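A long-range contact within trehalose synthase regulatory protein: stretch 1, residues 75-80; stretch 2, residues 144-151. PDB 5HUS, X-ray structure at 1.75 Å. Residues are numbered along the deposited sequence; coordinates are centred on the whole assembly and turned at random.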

ATOM      1  N   SER A  75       0.576  -1.014  -4.135  1.00 15.19           N
ATOM      2  CA  SER A  75       0.475  -2.418  -4.528  1.00 18.61           C
ATOM      3  C   SER A  75       1.546  -3.246  -3.847  1.00 16.26           C
ATOM      4  O   SER A  75       2.649  -2.752  -3.597  1.00 16.55           O
ATOM      5  N   TYR A  76       1.228  -4.505  -3.561  1.00 16.91           N
ATOM      6  CA  TYR A  76       2.220  -5.445  -3.035  1.00 18.44           C
ATOM      7  C   TYR A  76       3.159  -5.967  -4.112  1.00 15.20           C
ATOM      8  O   TYR A  76       4.182  -6.574  -3.799  1.00 19.08           O
ATOM      9  N   LEU A  77       2.811  -5.734  -5.376  1.00 17.57           N
ATOM     10  CA  LEU A  77       3.557  -6.321  -6.486  1.00 17.84           C
ATOM     11  C   LEU A  77       4.951  -5.725  -6.650  1.00 23.27           C
ATOM     12  O   LEU A  77       5.207  -4.582  -6.274  1.00 20.52           O
ATOM     13  N   GLN A  78       5.856  -6.512  -7.224  1.00 17.13           N
ATOM     14  CA  GLN A  78       7.218  -6.056  -7.422  1.00 15.31           C
ATOM     15  C   GLN A  78       7.304  -5.082  -8.589  1.00 17.83           C
ATOM     16  O   GLN A  78       6.409  -5.026  -9.445  1.00 17.92           O
ATOM     17  N   ARG A  79       8.383  -4.304  -8.598  1.00 19.17           N
ATOM     18  CA  ARG A  79       8.585  -3.264  -9.595  1.00 19.10           C
ATOM     19  C   ARG A  79       8.410  -3.786 -11.013  1.00 19.32           C
ATOM     20  O   ARG A  79       7.689  -3.186 -11.819  1.00 20.93           O
ATOM     21  N   SER A  80       9.058  -4.906 -11.312  1.00 19.65           N
ATOM     22  CA  SER A  80       9.059  -5.424 -12.676  1.00 22.61           C
ATOM     23  C   SER A  80       7.652  -5.789 -13.163  1.00 21.59           C
ATOM     24  O   SER A  80       7.324  -5.556 -14.328  1.00 21.45           O
ATOM     25  N   ALA A 144       9.513 -14.885  -2.889  1.00 20.57           N
ATOM     26  CA  ALA A 144      10.515 -13.892  -2.535  1.00 20.97           C
ATOM     27  C   ALA A 144      10.539 -12.773  -3.570  1.00 21.75           C
ATOM     28  O   ALA A 144      10.841 -13.008  -4.733  1.00 22.11           O
ATOM     29  N   LEU A 145      10.186 -11.562  -3.151  1.00 18.51           N
ATOM     30  CA  LEU A 145      10.309 -10.402  -4.024  1.00 16.66           C
ATOM     31  C   LEU A 145      11.636  -9.702  -3.690  1.00 19.33           C
ATOM     32  O   LEU A 145      12.547 -10.342  -3.159  1.00 20.66           O
ATOM     33  N   ASP A 146      11.770  -8.414  -3.990  1.00 17.67           N
ATOM     34  CA  ASP A 146      13.059  -7.755  -3.777  1.00 19.14           C
ATOM     35  C   ASP A 146      13.233  -7.256  -2.345  1.00 18.56           C
ATOM     36  O   ASP A 146      14.359  -7.186  -1.841  1.00 20.49           O
ATOM     37  N   ALA A 147      12.123  -6.927  -1.684  1.00 17.04           N
ATOM     38  CA  ALA A 147      12.174  -6.358  -0.336  1.00 19.86           C
ATOM     39  C   ALA A 147      11.075  -6.907   0.570  1.00 20.21           C
ATOM     40  O   ALA A 147      10.855  -6.399   1.670  1.00 25.02           O
ATOM     41  N   THR A 148      10.381  -7.939   0.103  1.00 16.61           N
ATOM     42  CA  THR A 148       9.358  -8.588   0.909  1.00 18.03           C
ATOM     43  C   THR A 148       9.411 -10.082   0.666  1.00 16.63           C
ATOM     44  O   THR A 148       9.874 -10.533  -0.383  1.00 18.18           O
ATOM     45  N   VAL A 149       8.976 -10.852   1.655  1.00 20.77           N
ATOM     46  CA  VAL A 149       8.897 -12.299   1.514  1.00 19.85           C
ATOM     47  C   VAL A 149       7.517 -12.732   1.983  1.00 22.34           C
ATOM     48  O   VAL A 149       7.024 -12.252   3.009  1.00 22.22           O
ATOM     49  N   ARG A 150       6.885 -13.620   1.224  1.00 18.66           N
ATOM     50  CA  ARG A 150       5.564 -14.103   1.601  1.00 23.21           C
ATOM     51  C   ARG A 150       5.544 -15.627   1.674  1.00 28.61           C
ATOM     52  O   ARG A 150       5.942 -16.315   0.736  1.00 27.59           O
ATOM     53  N   PHE A 151       5.087 -16.136   2.814  1.00 21.70           N
ATOM     54  CA  PHE A 151       4.995 -17.568   3.061  1.00 21.95           C
ATOM     55  C   PHE A 151       3.542 -17.987   2.856  1.00 25.08           C
ATOM     56  O   PHE A 151       2.685 -17.674   3.675  1.00 25.34           O
TER

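Which side chains face across the contact? From the first stretch Tyr76 (chi1 m) and Gln78 (chi1 p, chi2 t) point toward the second, which answers with Leu145 and Asp146 (both chi1 m), Thr148 (p) and Arg150 (t). Leu77 points away, and its backbone N is satisfied locally by a hydrogen bond to Ser75 OG at 3.0 Å.

What holds the charged end together? Arg79 leaves its backbone sideways, but its extended chi2 (t) and the turn at chi3 (m) bring the guanidinium within reach of Asp146. Arg79 NH2 donates to Asp146 OD2 at 3.0 Å, a salt bridge with a hydrogen-bond angle of 158°; the carboxylate oxygen lies at the guanidinium edge, near its plane, where the N-H groups point.

How do waters serve the remaining polar atoms here? Water 3 accepts from Arg79 N at 2.9 Å and Arg79 NE at 3.0 Å, and lies 2.9 Å from Asp146 OD2, so the same carboxylate oxygen is linked to the arginine both directly and through water. Water 2 accepts from Ser80 N at 3.1 Å, which satisfies that helical amide, and sits 3.0 Å from Asp146 OD2 and 3.2 Å from Gln78 OE1.

What does Leu145 fill? Its chi2 is t; Leu145 CD1 comes within 3.6 Å of Tyr76 O, and Leu145 CD2 packs 3.6 Å from Gln78 NE2. These are van der Waals contacts; Tyr76 O finds its polar partner in water 1, which donates to it at 2.7 Å and to Thr148 OG1 at 2.9 Å, bridging the stretches.

How does Arg150 meet Tyr76? Its guanidinium lies over one ring face in a cation-pi contact, Arg150 CZ being 4.8 Å from the ring centroid. Arg150 NH2 approaches Tyr76 CD1 to 3.4 Å, while Arg150 NH1 is hydrogen-bonded elsewhere in the structure.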

ATOM      1  CB  SER A  75       0.604  -2.548  -6.047  1.00 18.96           C
ATOM      2  OG  SER A  75       0.699  -3.906  -6.455  1.00 18.41           O
ATOM      3  CB  TYR A  76       1.543  -6.643  -2.365  1.00 22.43           C
ATOM      4  CG  TYR A  76       1.009  -6.366  -0.984  1.00 34.08           C
ATOM      5  CD1 TYR A  76       1.864  -6.266   0.104  1.00 33.20           C
ATOM      6  CD2 TYR A  76      -0.354  -6.223  -0.766  1.00 43.50           C
ATOM      7  CE1 TYR A  76       1.374  -6.013   1.372  1.00 39.13           C
ATOM      8  CE2 TYR A  76      -0.854  -5.974   0.493  1.00 36.43           C
ATOM      9  CZ  TYR A  76       0.013  -5.870   1.558  1.00 35.94           C
ATOM     10  OH  TYR A  76      -0.485  -5.621   2.817  1.00 49.59           O
ATOM     11  CB  LEU A  77       2.772  -6.165  -7.788  1.00 15.55           C
ATOM     12  CG  LEU A  77       1.404  -6.839  -7.825  1.00 18.10           C
ATOM     13  CD1 LEU A  77       0.718  -6.550  -9.148  1.00 22.06           C
ATOM     14  CD2 LEU A  77       1.511  -8.347  -7.607  1.00 25.15           C
ATOM     15  CB  GLN A  78       8.156  -7.245  -7.644  1.00 18.96           C
ATOM     16  CG  GLN A  78       7.978  -7.970  -8.971  1.00 22.82           C
ATOM     17  CD  GLN A  78       8.841  -9.223  -9.053  1.00 25.57           C
ATOM     18  OE1 GLN A  78      10.068  -9.144  -9.050  1.00 28.69           O
ATOM     19  NE2 GLN A  78       8.198 -10.384  -9.106  1.00 26.06           N
ATOM     20  CB  ARG A  79       9.972  -2.649  -9.439  1.00 19.39           C
ATOM     21  CG  ARG A  79      10.106  -1.734  -8.229  1.00 17.16           C
ATOM     22  CD  ARG A  79      11.553  -1.363  -7.995  1.00 19.07           C
ATOM     23  NE  ARG A  79      12.320  -2.522  -7.559  1.00 18.97           N
ATOM     24  CZ  ARG A  79      13.641  -2.538  -7.425  1.00 24.99           C
ATOM     25  NH1 ARG A  79      14.351  -1.445  -7.685  1.00 25.54           N
ATOM     26  NH2 ARG A  79      14.249  -3.645  -7.018  1.00 23.71           N
ATOM     27  CB  SER A  80      10.006  -6.630 -12.783  1.00 22.62           C
ATOM     28  OG  SER A  80       9.636  -7.665 -11.892  1.00 23.72           O
ATOM     29  CB  ALA A 144      11.891 -14.541  -2.416  1.00 26.72           C
ATOM     30  CB  LEU A 145       9.093  -9.485  -3.872  1.00 20.10           C
ATOM     31  CG  LEU A 145       7.754 -10.175  -4.190  1.00 22.52           C
ATOM     32  CD1 LEU A 145       6.572  -9.207  -4.166  1.00 24.54           C
ATOM     33  CD2 LEU A 145       7.813 -10.906  -5.538  1.00 18.92           C
ATOM     34  CB  ASP A 146      13.243  -6.597  -4.760  1.00 19.47           C
ATOM     35  CG  ASP A 146      13.287  -7.064  -6.205  1.00 25.25           C
ATOM     36  OD1 ASP A 146      13.680  -8.224  -6.441  1.00 28.22           O
ATOM     37  OD2 ASP A 146      12.917  -6.278  -7.100  1.00 27.71           O
ATOM     38  CB  ALA A 147      12.083  -4.833  -0.404  1.00 17.24           C
ATOM     39  CB  THR A 148       7.932  -8.047   0.598  1.00 25.52           C
ATOM     40  OG1 THR A 148       7.737  -7.983  -0.814  1.00 25.50           O
ATOM     41  CG2 THR A 148       7.747  -6.657   1.155  1.00 26.23           C
ATOM     42  CB  VAL A 149       9.994 -13.033   2.321  1.00 21.00           C
ATOM     43  CG1 VAL A 149       9.911 -14.540   2.091  1.00 25.08           C
ATOM     44  CG2 VAL A 149      11.389 -12.508   1.952  1.00 20.40           C
ATOM     45  CB  ARG A 150       4.501 -13.593   0.623  1.00 22.05           C
ATOM     46  CG  ARG A 150       3.081 -13.739   1.147  1.00 30.85           C
ATOM     47  CD  ARG A 150       2.052 -13.109   0.211  1.00 35.27           C
ATOM     48  NE  ARG A 150       2.092 -11.648   0.214  1.00 38.10           N
ATOM     49  CZ  ARG A 150       1.175 -10.876   0.788  1.00 43.40           C
ATOM     50  NH1 ARG A 150       0.138 -11.420   1.411  1.00 41.88           N
ATOM     51  NH2 ARG A 150       1.289  -9.556   0.737  1.00 45.08           N
ATOM     52  CB  PHE A 151       5.478 -17.890   4.482  1.00 26.17           C
ATOM     53  CG  PHE A 151       5.455 -19.354   4.837  1.00 30.10           C
ATOM     54  CD1 PHE A 151       5.550 -20.333   3.863  1.00 29.75           C
ATOM     55  CD2 PHE A 151       5.348 -19.748   6.163  1.00 36.52           C
ATOM     56  CE1 PHE A 151       5.530 -21.676   4.205  1.00 32.59           C
ATOM     57  CE2 PHE A 151       5.326 -21.088   6.508  1.00 35.30           C
ATOM     58  CZ  PHE A 151       5.416 -22.051   5.527  1.00 31.38           C
TER
HETATM   59  O   HOH W   1       5.009  -7.078  -1.241  1.00 27.37           O
HETATM   60  O   HOH W   2      11.181  -6.140  -9.483  1.00 24.40           O
HETATM   61  O   HOH W   3      10.492  -4.776  -6.685  1.00 18.89           O